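Local atomic coordinates of L-isoleucine-4-hydroxylase (Bacillus thuringiensis, PDB entry 6LNH), a protein that hydroxylates L-isoleucine to (4S)-4-hydroxy-L-isoleucine with iron(II), 2-oxoglutarate and molecular oxygen, and also oxidises several related aliphatic and sulfur-containing amino acids. Residues Lys143-Ala156 with Glu235-Glu249. Sequence-based numbering, arbitrary orientation.
Sequences KDLIIGLHQVRYKA and EAFRDILLVTFSYKE
Strands 145-156 and 236-247 run antiparallel, their axes 4.5 Å apart at closest approach, paired without a bulge by backbone hydrogen bonds from Ala156-Ala236 to Ile146-Ser246; the hydrogen bond from Lys248 N to Asp144 O extends the series. They are central neighbours in the major sheet of the cupin-type double-stranded beta-helix of 2-oxoglutarate dioxygenases. On the face of Ile147 and Phe245, Ile147 CG1 meets Phe245 CE2 at 3.6 Å, with helix 120-134 packed over both side chains. Further along, Arg153 illustrates how one guanidinium can serve two partners on the neighbouring strand at once. Its chain bends at chi3 (-97°), bringing NE and NH2 into a side-on, two-nitrogen salt bridge to the carboxylate of Asp239, the two planes nearly coplanar; NH2 reaches the syn lone pair of OD2 at 2.9 Å. One face of the same group lies flat on Phe237, planes 22° apart, a cation-pi stack with Arg153 CZ 3.8 Å from the ring centroid; Tyr57 is a further cation-pi partner. The other face, that of Leu242 and His150, looks toward the iron site of His170, Asp172 and His223: the side chain of Leu242 is about 6 Å from the bound iron, and its CB packs on His150 CB. Beside it, a water bridges the strands, 2.5 Å from His150 NE2 and 2.7 Å from Thr244 OG1.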
loop_
_atom_site.group_PDB
_atom_site.type_symbol
_atom_site.label_atom_id
_atom_site.label_comp_id
_atom_site.label_asym_id
_atom_site.label_seq_id
_atom_site.Cartn_x
_atom_site.Cartn_y
_atom_site.Cartn_z
ATOM N N LYS C 143 40.008 2.026 22.259
ATOM C CA LYS C 143 40.146 0.643 21.822
ATOM C C LYS C 143 40.118 0.533 20.303
ATOM O O LYS C 143 39.655 1.436 19.606
ATOM C CB LYS C 143 39.051 -0.229 22.443
ATOM C CG LYS C 143 39.370 -0.609 23.881
ATOM C CD LYS C 143 38.128 -0.922 24.686
ATOM C CE LYS C 143 37.580 -2.282 24.312
ATOM N NZ LYS C 143 38.419 -3.397 24.834
ATOM N N ASP C 144 40.703 -0.555 19.802
ATOM C CA ASP C 144 40.708 -0.878 18.377
ATOM C C ASP C 144 39.305 -1.273 17.911
ATOM O O ASP C 144 38.680 -2.164 18.495
ATOM C CB ASP C 144 41.717 -1.991 18.108
ATOM C CG ASP C 144 43.143 -1.555 18.393
ATOM O OD1 ASP C 144 43.471 -0.384 18.100
ATOM O OD2 ASP C 144 43.929 -2.363 18.932
ATOM N N LEU C 145 38.805 -0.610 16.868
ATOM C CA LEU C 145 37.432 -0.794 16.406
ATOM C C LEU C 145 37.306 -1.691 15.178
ATOM O O LEU C 145 38.113 -1.617 14.248
ATOM C CB LEU C 145 36.790 0.551 16.085
ATOM C CG LEU C 145 36.143 1.268 17.260
ATOM C CD1 LEU C 145 37.157 2.086 18.035
ATOM C CD2 LEU C 145 35.006 2.124 16.752
ATOM N N ILE C 146 36.283 -2.545 15.201
ATOM C CA ILE C 146 35.818 -3.294 14.038
ATOM C C ILE C 146 34.570 -2.606 13.494
ATOM O O ILE C 146 33.580 -2.447 14.217
ATOM C CB ILE C 146 35.526 -4.760 14.396
ATOM C CG1 ILE C 146 36.793 -5.454 14.895
ATOM C CG2 ILE C 146 34.930 -5.489 13.204
ATOM C CD1 ILE C 146 37.945 -5.410 13.904
ATOM N N ILE C 147 34.611 -2.183 12.233
ATOM C CA ILE C 147 33.450 -1.617 11.551
ATOM C C ILE C 147 32.908 -2.701 10.626
ATOM O O ILE C 147 33.462 -2.950 9.551
ATOM C CB ILE C 147 33.799 -0.336 10.787
ATOM C CG1 ILE C 147 34.262 0.750 11.758
ATOM C CG2 ILE C 147 32.593 0.151 9.989
ATOM C CD1 ILE C 147 34.727 2.017 11.075
ATOM N N GLY C 148 31.819 -3.348 11.036
ATOM C CA GLY C 148 31.261 -4.453 10.274
ATOM C C GLY C 148 30.190 -4.010 9.290
ATOM O O GLY C 148 29.387 -3.125 9.577
ATOM N N LEU C 149 30.196 -4.642 8.119
ATOM C CA LEU C 149 29.229 -4.373 7.062
ATOM C C LEU C 149 28.510 -5.670 6.731
ATOM O O LEU C 149 29.144 -6.647 6.317
ATOM C CB LEU C 149 29.910 -3.801 5.818
ATOM C CG LEU C 149 30.142 -2.287 5.790
ATOM C CD1 LEU C 149 31.314 -1.904 6.679
ATOM C CD2 LEU C 149 30.364 -1.812 4.364
ATOM N N HIS C 150 27.191 -5.678 6.901
ATOM C CA HIS C 150 26.374 -6.852 6.622
ATOM C C HIS C 150 25.407 -6.533 5.495
ATOM O O HIS C 150 24.536 -5.668 5.641
ATOM C CB HIS C 150 25.611 -7.303 7.867
ATOM C CG HIS C 150 26.490 -7.812 8.966
ATOM N ND1 HIS C 150 26.845 -9.139 9.082
ATOM C CD2 HIS C 150 27.080 -7.173 10.002
ATOM C CE1 HIS C 150 27.612 -9.296 10.146
ATOM N NE2 HIS C 150 27.773 -8.118 10.720
ATOM N N GLN C 151 25.567 -7.230 4.377
ATOM C CA GLN C 151 24.682 -7.126 3.226
ATOM C C GLN C 151 23.713 -8.301 3.309
ATOM O O GLN C 151 24.113 -9.450 3.109
ATOM C CB GLN C 151 25.509 -7.163 1.943
ATOM C CG GLN C 151 24.859 -6.627 0.690
ATOM C CD GLN C 151 25.797 -6.734 -0.498
ATOM O OE1 GLN C 151 26.873 -7.322 -0.396
ATOM N NE2 GLN C 151 25.390 -6.178 -1.631
ATOM N N VAL C 152 22.442 -8.018 3.591
ATOM C CA VAL C 152 21.451 -9.058 3.842
ATOM C C VAL C 152 20.262 -8.856 2.919
ATOM O O VAL C 152 19.735 -7.744 2.802
ATOM C CB VAL C 152 20.978 -9.067 5.307
ATOM C CG1 VAL C 152 20.088 -10.281 5.568
ATOM C CG2 VAL C 152 22.167 -9.063 6.257
ATOM N N ARG C 153 19.847 -9.929 2.261
ATOM C CA ARG C 153 18.603 -9.967 1.503
ATOM C C ARG C 153 17.690 -10.985 2.175
ATOM O O ARG C 153 17.979 -12.186 2.169
ATOM C CB ARG C 153 18.863 -10.340 0.046
ATOM C CG ARG C 153 17.632 -10.638 -0.771
ATOM C CD ARG C 153 18.029 -10.615 -2.230
ATOM N NE ARG C 153 17.745 -9.327 -2.863
ATOM C CZ ARG C 153 17.248 -9.191 -4.088
ATOM N NH1 ARG C 153 17.017 -10.263 -4.831
ATOM N NH2 ARG C 153 17.016 -7.984 -4.584
ATOM N N TYR C 154 16.586 -10.515 2.744
ATOM C CA TYR C 154 15.582 -11.426 3.271
ATOM C C TYR C 154 14.670 -11.863 2.136
ATOM O O TYR C 154 14.246 -11.042 1.316
ATOM C CB TYR C 154 14.774 -10.761 4.386
ATOM C CG TYR C 154 15.617 -10.410 5.589
ATOM C CD1 TYR C 154 16.268 -9.187 5.661
ATOM C CD2 TYR C 154 15.782 -11.306 6.639
ATOM C CE1 TYR C 154 17.048 -8.858 6.750
ATOM C CE2 TYR C 154 16.560 -10.985 7.736
ATOM C CZ TYR C 154 17.192 -9.763 7.783
ATOM O OH TYR C 154 17.966 -9.445 8.874
ATOM N N LYS C 155 14.362 -13.152 2.090
ATOM C CA LYS C 155 13.544 -13.701 1.019
ATOM C C LYS C 155 12.330 -14.375 1.633
ATOM O O LYS C 155 12.466 -15.257 2.486
ATOM C CB LYS C 155 14.349 -14.684 0.166
ATOM C CG LYS C 155 15.687 -14.120 -0.299
ATOM C CD LYS C 155 16.495 -15.137 -1.087
ATOM C CE LYS C 155 17.427 -15.920 -0.179
ATOM N NZ LYS C 155 18.289 -16.857 -0.952
ATOM N N ALA C 156 11.151 -13.963 1.188
ATOM C CA ALA C 156 9.903 -14.489 1.702
ATOM C C ALA C 156 9.060 -15.001 0.550
ATOM O O ALA C 156 9.070 -14.444 -0.552
ATOM C CB ALA C 156 9.122 -13.428 2.485
ATOM N N GLU C 235 8.488 -14.301 -5.282
ATOM C CA GLU C 235 9.387 -14.095 -4.156
ATOM C C GLU C 235 9.458 -12.618 -3.790
ATOM O O GLU C 235 9.606 -11.760 -4.665
ATOM C CB GLU C 235 10.783 -14.611 -4.498
ATOM C CG GLU C 235 10.838 -16.088 -4.836
ATOM C CD GLU C 235 12.051 -16.441 -5.676
ATOM O OE1 GLU C 235 12.552 -15.554 -6.400
ATOM O OE2 GLU C 235 12.501 -17.604 -5.613
ATOM N N ALA C 236 9.351 -12.327 -2.497
ATOM C CA ALA C 236 9.467 -10.974 -1.980
ATOM C C ALA C 236 10.813 -10.805 -1.290
ATOM O O ALA C 236 11.338 -11.739 -0.677
ATOM C CB ALA C 236 8.333 -10.653 -1.000
ATOM N N PHE C 237 11.372 -9.602 -1.397
ATOM C CA PHE C 237 12.715 -9.323 -0.917
ATOM C C PHE C 237 12.697 -8.142 0.036
ATOM O O PHE C 237 11.869 -7.235 -0.080
ATOM C CB PHE C 237 13.679 -9.020 -2.073
ATOM C CG PHE C 237 13.902 -10.181 -2.992
ATOM C CD1 PHE C 237 14.140 -11.448 -2.483
ATOM C CD2 PHE C 237 13.859 -10.011 -4.366
ATOM C CE1 PHE C 237 14.340 -12.527 -3.330
ATOM C CE2 PHE C 237 14.058 -11.085 -5.220
ATOM C CZ PHE C 237 14.299 -12.347 -4.700
ATOM N N ARG C 238 13.639 -8.162 0.973
ATOM C CA ARG C 238 13.976 -7.001 1.787
ATOM C C ARG C 238 15.493 -6.923 1.821
ATOM O O ARG C 238 16.151 -7.757 2.453
ATOM C CB ARG C 238 13.395 -7.099 3.197
ATOM C CG ARG C 238 13.573 -5.828 4.012
ATOM C CD ARG C 238 12.768 -5.870 5.296
ATOM N NE ARG C 238 12.932 -4.644 6.071
ATOM C CZ ARG C 238 13.705 -4.542 7.145
ATOM N NH1 ARG C 238 14.382 -5.598 7.578
ATOM N NH2 ARG C 238 13.800 -3.387 7.790
ATOM N N ASP C 239 16.044 -5.925 1.137
ATOM C CA ASP C 239 17.484 -5.768 0.998
ATOM C C ASP C 239 17.951 -4.780 2.056
ATOM O O ASP C 239 17.466 -3.645 2.111
ATOM C CB ASP C 239 17.847 -5.285 -0.405
ATOM C CG ASP C 239 17.498 -6.303 -1.475
ATOM O OD1 ASP C 239 17.463 -7.510 -1.155
ATOM O OD2 ASP C 239 17.261 -5.901 -2.632
ATOM N N ILE C 240 18.895 -5.211 2.882
ATOM C CA ILE C 240 19.328 -4.437 4.032
ATOM C C ILE C 240 20.842 -4.291 4.005
ATOM O O ILE C 240 21.559 -5.145 3.474
ATOM C CB ILE C 240 18.836 -5.143 5.326
ATOM C CG1 ILE C 240 17.368 -4.801 5.604
ATOM C CG2 ILE C 240 19.759 -4.919 6.521
ATOM C CD1 ILE C 240 17.091 -3.333 5.688
ATOM N N LEU C 241 21.328 -3.200 4.597
ATOM C CA LEU C 241 22.746 -3.017 4.875
ATOM C C LEU C 241 22.900 -2.658 6.344
ATOM O O LEU C 241 22.318 -1.671 6.806
ATOM C CB LEU C 241 23.359 -1.926 3.994
ATOM C CG LEU C 241 24.837 -1.653 4.283
ATOM C CD1 LEU C 241 25.703 -2.827 3.841
ATOM C CD2 LEU C 241 25.295 -0.359 3.628
ATOM N N LEU C 242 23.689 -3.443 7.070
ATOM C CA LEU C 242 24.016 -3.157 8.460
ATOM C C LEU C 242 25.457 -2.674 8.556
ATOM O O LEU C 242 26.359 -3.284 7.974
ATOM C CB LEU C 242 23.823 -4.392 9.345
ATOM C CG LEU C 242 22.423 -4.969 9.554
ATOM C CD1 LEU C 242 22.525 -6.362 10.159
ATOM C CD2 LEU C 242 21.601 -4.061 10.452
ATOM N N VAL C 243 25.667 -1.584 9.287
ATOM C CA VAL C 243 27.000 -1.077 9.590
ATOM C C VAL C 243 27.126 -1.049 11.107
ATOM O O VAL C 243 26.481 -0.231 11.776
ATOM C CB VAL C 243 27.254 0.307 8.978
ATOM C CG1 VAL C 243 28.698 0.722 9.208
ATOM C CG2 VAL C 243 26.937 0.294 7.488
ATOM N N THR C 244 27.952 -1.939 11.650
ATOM C CA THR C 244 28.097 -2.126 13.086
ATOM C C THR C 244 29.470 -1.673 13.562
ATOM O O THR C 244 30.460 -1.747 12.827
ATOM C CB THR C 244 27.881 -3.592 13.468
ATOM O OG1 THR C 244 29.016 -4.365 13.060
ATOM C CG2 THR C 244 26.633 -4.139 12.788
ATOM N N PHE C 245 29.515 -1.183 14.801
ATOM C CA PHE C 245 30.748 -0.738 15.439
ATOM C C PHE C 245 30.950 -1.515 16.733
ATOM O O PHE C 245 30.129 -1.419 17.654
ATOM C CB PHE C 245 30.706 0.772 15.692
ATOM C CG PHE C 245 30.564 1.583 14.434
ATOM C CD1 PHE C 245 29.345 1.669 13.776
ATOM C CD2 PHE C 245 31.657 2.236 13.891
ATOM C CE1 PHE C 245 29.217 2.396 12.612
ATOM C CE2 PHE C 245 31.532 2.968 12.727
ATOM C CZ PHE C 245 30.311 3.048 12.088
ATOM N N SER C 246 32.039 -2.286 16.799
ATOM C CA SER C 246 32.392 -3.053 17.987
ATOM C C SER C 246 33.909 -3.079 18.152
ATOM O O SER C 246 34.661 -2.661 17.268
ATOM C CB SER C 246 31.816 -4.474 17.931
ATOM O OG SER C 246 32.338 -5.195 16.831
ATOM N N TYR C 247 34.349 -3.567 19.310
ATOM C CA TYR C 247 35.760 -3.576 19.685
ATOM C C TYR C 247 36.482 -4.798 19.136
ATOM O O TYR C 247 35.915 -5.892 19.063
ATOM C CB TYR C 247 35.909 -3.547 21.205
ATOM C CG TYR C 247 35.258 -2.349 21.834
ATOM C CD1 TYR C 247 35.548 -1.072 21.380
ATOM C CD2 TYR C 247 34.352 -2.488 22.877
ATOM C CE1 TYR C 247 34.959 0.035 21.946
ATOM C CE2 TYR C 247 33.757 -1.383 23.453
ATOM C CZ TYR C 247 34.064 -0.124 22.981
ATOM O OH TYR C 247 33.477 0.983 23.546
ATOM N N LYS C 248 37.744 -4.596 18.743
ATOM C CA LYS C 248 38.548 -5.683 18.187
ATOM C C LYS C 248 38.923 -6.724 19.238
ATOM O O LYS C 248 38.973 -7.923 18.940
ATOM C CB LYS C 248 39.815 -5.123 17.549
ATOM C CG LYS C 248 40.578 -6.131 16.715
ATOM C CD LYS C 248 41.555 -5.440 15.786
ATOM C CE LYS C 248 42.152 -6.426 14.800
ATOM N NZ LYS C 248 43.091 -7.363 15.475
ATOM N N GLU C 249 39.177 -6.293 20.468
ATOM C CA GLU C 249 39.529 -7.224 21.542
ATOM C C GLU C 249 39.316 -6.601 22.916
ATOM O O GLU C 249 38.232 -6.701 23.494
ATOM C CB GLU C 249 40.993 -7.665 21.388
ATOM C CG GLU C 249 41.272 -9.133 21.673
ATOM C CD GLU C 249 42.748 -9.403 21.920
ATOM O OE1 GLU C 249 43.411 -8.559 22.560
ATOM O OE2 GLU C 249 43.247 -10.457 21.468
HETATM O O HOH W 1 28.848 -7.055 12.694
#